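Local coordinates for hypothetical protein SO0527 (Shewanella oneidensis, PDB 2BBE), which is of unknown function but belongs to the antibiotic biosynthesis monooxygenase family and may therefore act as a monooxygenase, at residues E66-V69 with A73-E76; S36-T41 with I48-N53. All blocks are in the same frame, centred on the assembly; numbering follows the deposited sequence.

Interaction 1: E66-V69 with A73-E76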
loop_
_atom_site.group_PDB
_atom_site.type_symbol
_atom_site.label_atom_id
_atom_site.label_comp_id
_atom_site.label_asym_id
_atom_site.label_seq_id
_atom_site.Cartn_x
_atom_site.Cartn_y
_atom_site.Cartn_z
ATOM N N GLU A 66 -3.063 -10.328 2.144
ATOM C CA GLU A 66 -2.147 -10.574 1.036
ATOM C C GLU A 66 -2.703 -10.027 -0.272
ATOM O O GLU A 66 -3.932 -9.906 -0.423
ATOM C CB GLU A 66 -1.924 -12.097 0.859
ATOM C CG GLU A 66 -1.719 -12.897 2.162
ATOM C CD GLU A 66 -1.644 -14.418 1.930
ATOM O OE1 GLU A 66 -1.597 -14.869 0.760
ATOM O OE2 GLU A 66 -1.616 -15.172 2.936
ATOM N N LYS A 67 -1.795 -9.744 -1.208
ATOM C CA LYS A 67 -2.159 -9.373 -2.586
ATOM C C LYS A 67 -1.059 -9.816 -3.547
ATOM O O LYS A 67 0.139 -9.648 -3.268
ATOM C CB LYS A 67 -2.431 -7.861 -2.717
ATOM C CG LYS A 67 -3.266 -7.471 -3.951
ATOM C CD LYS A 67 -3.407 -5.936 -4.145
ATOM C CE LYS A 67 -4.328 -5.264 -3.116
ATOM N NZ LYS A 67 -4.520 -3.756 -3.372
ATOM N N PHE A 68 -1.475 -10.390 -4.675
ATOM C CA PHE A 68 -0.581 -10.907 -5.717
ATOM C C PHE A 68 -1.021 -10.383 -7.073
ATOM O O PHE A 68 -2.198 -10.051 -7.272
ATOM C CB PHE A 68 -0.573 -12.453 -5.726
ATOM C CG PHE A 68 -0.035 -13.040 -4.460
ATOM C CD1 PHE A 68 -0.882 -13.259 -3.367
ATOM C CD2 PHE A 68 1.334 -13.326 -4.338
ATOM C CE1 PHE A 68 -0.376 -13.773 -2.158
ATOM C CE2 PHE A 68 1.854 -13.828 -3.145
ATOM C CZ PHE A 68 1.004 -14.051 -2.057
ATOM N N VAL A 69 -0.070 -10.283 -8.001
ATOM C CA VAL A 69 -0.348 -9.666 -9.302
ATOM C C VAL A 69 -1.433 -10.426 -10.092
ATOM O O VAL A 69 -2.140 -9.842 -10.917
ATOM C CB VAL A 69 0.949 -9.498 -10.146
ATOM C CG1 VAL A 69 1.927 -8.538 -9.444
ATOM C CG2 VAL A 69 1.603 -10.831 -10.402
ATOM N N ALA A 73 0.582 -16.059 -9.848
ATOM C CA ALA A 73 1.523 -15.671 -8.795
ATOM C C ALA A 73 1.056 -16.177 -7.411
ATOM O O ALA A 73 1.874 -16.614 -6.608
ATOM C CB ALA A 73 1.704 -14.155 -8.776
ATOM N N PHE A 74 -0.249 -16.131 -7.158
ATOM C CA PHE A 74 -0.822 -16.700 -5.929
ATOM C C PHE A 74 -0.547 -18.217 -5.858
ATOM O O PHE A 74 -0.099 -18.724 -4.831
ATOM C CB PHE A 74 -2.335 -16.388 -5.810
ATOM C CG PHE A 74 -2.969 -16.955 -4.557
ATOM C CD1 PHE A 74 -2.698 -16.391 -3.305
ATOM C CD2 PHE A 74 -3.788 -18.070 -4.621
ATOM C CE1 PHE A 74 -3.263 -16.922 -2.140
ATOM C CE2 PHE A 74 -4.357 -18.610 -3.448
ATOM C CZ PHE A 74 -4.090 -18.026 -2.215
ATOM N N ASP A 75 -0.802 -18.931 -6.957
ATOM C CA ASP A 75 -0.565 -20.388 -7.011
ATOM C C ASP A 75 0.915 -20.732 -6.805
ATOM O O ASP A 75 1.257 -21.700 -6.085
ATOM C CB ASP A 75 -1.079 -20.964 -8.341
ATOM C CG ASP A 75 -2.606 -20.961 -8.440
ATOM O OD1 ASP A 75 -3.301 -20.768 -7.418
ATOM O OD2 ASP A 75 -3.116 -21.159 -9.554
ATOM N N GLU A 76 1.795 -19.938 -7.418
ATOM C CA GLU A 76 3.245 -20.086 -7.234
ATOM C C GLU A 76 3.627 -19.944 -5.756
ATOM O O GLU A 76 4.397 -20.754 -5.224
ATOM C CB GLU A 76 4.016 -19.056 -8.088
ATOM C CG GLU A 76 5.548 -19.197 -8.031
ATOM C CD GLU A 76 6.269 -18.435 -9.138
ATOM O OE1 GLU A 76 5.618 -18.058 -10.133
ATOM O OE2 GLU A 76 7.497 -18.228 -9.022
#
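F68 and F74 meet through their first torsions: CG of F68 lies anti to its carbonyl carbon, beside the backbone N (chi1 -63°), and that of F74 lies anti to the backbone N (chi1 180°), which carries the ring along the strand toward its E66 end. The result is an offset edge-to-face pair. F74 presents its edge to the face of F68, with planes at 67° and ring centroids 5.6 Å apart. The closest approach is between the CD1 atoms of F68 and F74, at 3.6 Å, and CE1 of F68 lies almost as near to that same F74 atom. The helix backbone leans on the F68 ring as well, CA of F74 sitting 4.0 Å above its plane toward the rim.

E66 comes from further up the strand. Its extended side chain runs out at about a right angle to F74 and brings OE1 into the plane of the F74 ring, 3.9 Å from CE1 of F74 at the ring edge, where the partly positive ring hydrogens probably suit a carboxylate oxygen. At the other end of the contact CG2 of V69 packs 3.7 Å from the methyl CB of A73. No hydrogen bond crosses between the segments, but D70 OD1 accepts one from A73 N in the turn that joins them. On the far side of the strand, K67 reaches Q105. A sheet strand leading through a tight turn into a helix that folds back over the sheet face is the beta-to-alpha connection of the ferredoxin-like dimeric alpha/beta barrel fold.

Interaction 2: S36-T41 with I48-N53; sequences SLIPDT and IRYELN
The contact belongs to the buried layer between helices and sheet in a dimeric alpha/beta barrel subunit, where Y50 of strand 47-55 reaches up against the short helix 38-42. T41 sits on the tyrosine ring in a CH-pi contact: its CG2 methyl is 3.4 Å from the centroid of the Y50 ring and 10° off the ring normal, so that it rests almost over the centre. The hydroxyl of T41 takes the other branch, 3.5 Å from CE2 of Y50, and is fixed by a hydrogen bond from OG1 to O of L37, 2.8 Å long. That bond bends to 146° at the carbonyl oxygen, with the donor tilted 33° from the carbonyl plane. It holds the rotation of the T41 side chain, keeping the methyl over the ring.

Further along the tyrosine, L37 brings CB and CD1 alongside the phenol oxygen, CB lying 3.8 Å from OH of Y50. I38 slants past the ring, its CG1 3.9 Å from CD2 of Y50. Because its chain is extended beyond CG1, the CD1 end carries on two residues down the strand and packs 3.8 Å from CB of L52. R49 and E51 point to the opposite side of the strand, where they form salt bridges with E51 and R49 of the third subunit.

Within the subunit, F64 of strand 61-68 stacks on the ring of Y50 and H77 of helix 71-78 meets it steeply, while I83 of helix 81-94 touches T41 and Y50, and L34 and A35 of helix 27-35 pack on L52.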
loop_
_atom_site.group_PDB
_atom_site.type_symbol
_atom_site.label_atom_id
_atom_site.label_comp_id
_atom_site.label_asym_id
_atom_site.label_seq_id
_atom_site.Cartn_x
_atom_site.Cartn_y
_atom_site.Cartn_z
ATOM N N SER A 36 8.000 -15.959 9.985
ATOM C CA SER A 36 9.177 -16.538 9.320
ATOM C C SER A 36 8.975 -16.644 7.790
ATOM O O SER A 36 9.958 -16.709 7.027
ATOM C CB SER A 36 9.526 -17.922 9.908
ATOM O OG SER A 36 8.591 -18.877 9.414
ATOM N N LEU A 37 7.717 -16.645 7.349
ATOM C CA LEU A 37 7.384 -16.758 5.923
ATOM C C LEU A 37 7.522 -15.439 5.170
ATOM O O LEU A 37 7.557 -15.425 3.934
ATOM C CB LEU A 37 5.930 -17.261 5.724
ATOM C CG LEU A 37 5.540 -18.556 6.438
ATOM C CD1 LEU A 37 4.051 -18.841 6.262
ATOM C CD2 LEU A 37 6.411 -19.731 5.967
ATOM N N ILE A 38 7.577 -14.333 5.904
ATOM C CA ILE A 38 7.449 -13.013 5.275
ATOM C C ILE A 38 8.635 -12.597 4.365
ATOM O O ILE A 38 8.403 -12.160 3.228
ATOM C CB ILE A 38 7.106 -11.913 6.333
ATOM C CG1 ILE A 38 5.711 -12.193 6.904
ATOM C CG2 ILE A 38 7.171 -10.488 5.703
ATOM C CD1 ILE A 38 5.294 -11.236 8.020
ATOM N N PRO A 39 9.887 -12.693 4.859
ATOM C CA PRO A 39 11.004 -12.187 4.037
ATOM C C PRO A 39 11.074 -12.811 2.655
ATOM O O PRO A 39 11.236 -12.076 1.684
ATOM C CB PRO A 39 12.245 -12.528 4.871
ATOM C CG PRO A 39 11.726 -12.485 6.263
ATOM C CD PRO A 39 10.383 -13.174 6.160
ATOM N N ASP A 40 10.903 -14.131 2.537
ATOM C CA ASP A 40 10.960 -14.736 1.199
ATOM C C ASP A 40 9.724 -14.465 0.347
ATOM O O ASP A 40 9.814 -14.408 -0.881
ATOM C CB ASP A 40 11.230 -16.233 1.265
ATOM C CG ASP A 40 12.682 -16.546 1.632
ATOM O OD1 ASP A 40 13.578 -15.663 1.502
ATOM O OD2 ASP A 40 12.912 -17.688 2.066
ATOM N N THR A 41 8.567 -14.324 0.989
ATOM C CA THR A 41 7.360 -14.050 0.237
ATOM C C THR A 41 7.396 -12.652 -0.366
ATOM O O THR A 41 7.018 -12.470 -1.522
ATOM C CB THR A 41 6.091 -14.241 1.078
ATOM O OG1 THR A 41 6.037 -15.593 1.545
ATOM C CG2 THR A 41 4.856 -13.941 0.232
ATOM N N ILE A 48 2.550 -8.549 -4.092
ATOM C CA ILE A 48 2.322 -7.092 -3.912
ATOM C C ILE A 48 2.305 -6.730 -2.435
ATOM O O ILE A 48 2.902 -5.730 -2.019
ATOM C CB ILE A 48 0.989 -6.622 -4.580
ATOM C CG1 ILE A 48 1.036 -6.838 -6.100
ATOM C CG2 ILE A 48 0.628 -5.150 -4.215
ATOM C CD1 ILE A 48 -0.372 -6.689 -6.792
ATOM N N ARG A 49 1.655 -7.582 -1.642
ATOM C CA ARG A 49 1.420 -7.336 -0.239
ATOM C C ARG A 49 1.402 -8.656 0.503
ATOM O O ARG A 49 0.816 -9.660 0.043
ATOM C CB ARG A 49 0.071 -6.593 -0.029
ATOM C CG ARG A 49 -0.330 -6.404 1.399
ATOM C CD ARG A 49 -1.733 -5.744 1.537
ATOM N NE ARG A 49 -1.803 -4.466 0.820
ATOM C CZ ARG A 49 -2.932 -3.912 0.378
ATOM N NH1 ARG A 49 -4.099 -4.522 0.571
ATOM N NH2 ARG A 49 -2.899 -2.740 -0.238
ATOM N N TYR A 50 2.040 -8.657 1.664
ATOM C CA TYR A 50 2.024 -9.838 2.536
ATOM C C TYR A 50 2.205 -9.408 3.983
ATOM O O TYR A 50 3.335 -9.387 4.514
ATOM C CB TYR A 50 3.131 -10.789 2.096
ATOM C CG TYR A 50 3.008 -12.204 2.592
ATOM C CD1 TYR A 50 1.933 -13.025 2.196
ATOM C CD2 TYR A 50 3.997 -12.739 3.403
ATOM C CE1 TYR A 50 1.839 -14.360 2.625
ATOM C CE2 TYR A 50 3.930 -14.078 3.831
ATOM C CZ TYR A 50 2.847 -14.866 3.439
ATOM O OH TYR A 50 2.815 -16.161 3.868
ATOM N N GLU A 51 1.088 -9.052 4.611
ATOM C CA GLU A 51 1.109 -8.385 5.903
ATOM C C GLU A 51 0.509 -9.286 6.968
ATOM O O GLU A 51 -0.578 -9.843 6.779
ATOM C CB GLU A 51 0.315 -7.080 5.835
ATOM C CG GLU A 51 0.941 -6.062 4.886
ATOM C CD GLU A 51 0.092 -4.813 4.752
ATOM O OE1 GLU A 51 -0.971 -4.715 5.415
ATOM O OE2 GLU A 51 0.503 -3.921 3.980
ATOM N N LEU A 52 1.232 -9.425 8.076
ATOM C CA LEU A 52 0.790 -10.229 9.218
ATOM C C LEU A 52 0.170 -9.336 10.308
ATOM O O LEU A 52 0.606 -8.200 10.516
ATOM C CB LEU A 52 1.987 -11.020 9.782
ATOM C CG LEU A 52 1.695 -12.116 10.821
ATOM C CD1 LEU A 52 0.708 -13.191 10.269
ATOM C CD2 LEU A 52 3.024 -12.750 11.275
ATOM N N ASN A 53 -0.846 -9.857 10.992
ATOM C CA ASN A 53 -1.671 -9.062 11.902
ATOM C C ASN A 53 -2.103 -9.928 13.091
ATOM O O ASN A 53 -2.448 -11.117 12.916
ATOM C CB ASN A 53 -2.926 -8.551 11.169
ATOM C CG ASN A 53 -2.601 -7.838 9.846
ATOM O OD1 ASN A 53 -2.486 -8.469 8.775
ATOM N ND2 ASN A 53 -2.430 -6.543 9.922
#

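In the fold
From the N terminus, the chain runs through strand 8-22 and helix 27-35 before interaction 2 closes a short loop, folding helix 38-42 back over strand 47-55. Strand 61-68 then pairs antiparallel with that strand, and interaction 1 closes a second, tighter turn by laying helix 71-78 over the same sheet. The two contacts follow one another in series, neither nesting nor crossing, with centres about 12 Å apart. They are joined through the paired strands: K67 exchanges probable backbone hydrogen bonds with I48 and R49 at a classic beta bulge, and the carboxylate end of E66 packs on the ring of Y50. Together they tie two helices to adjacent strands.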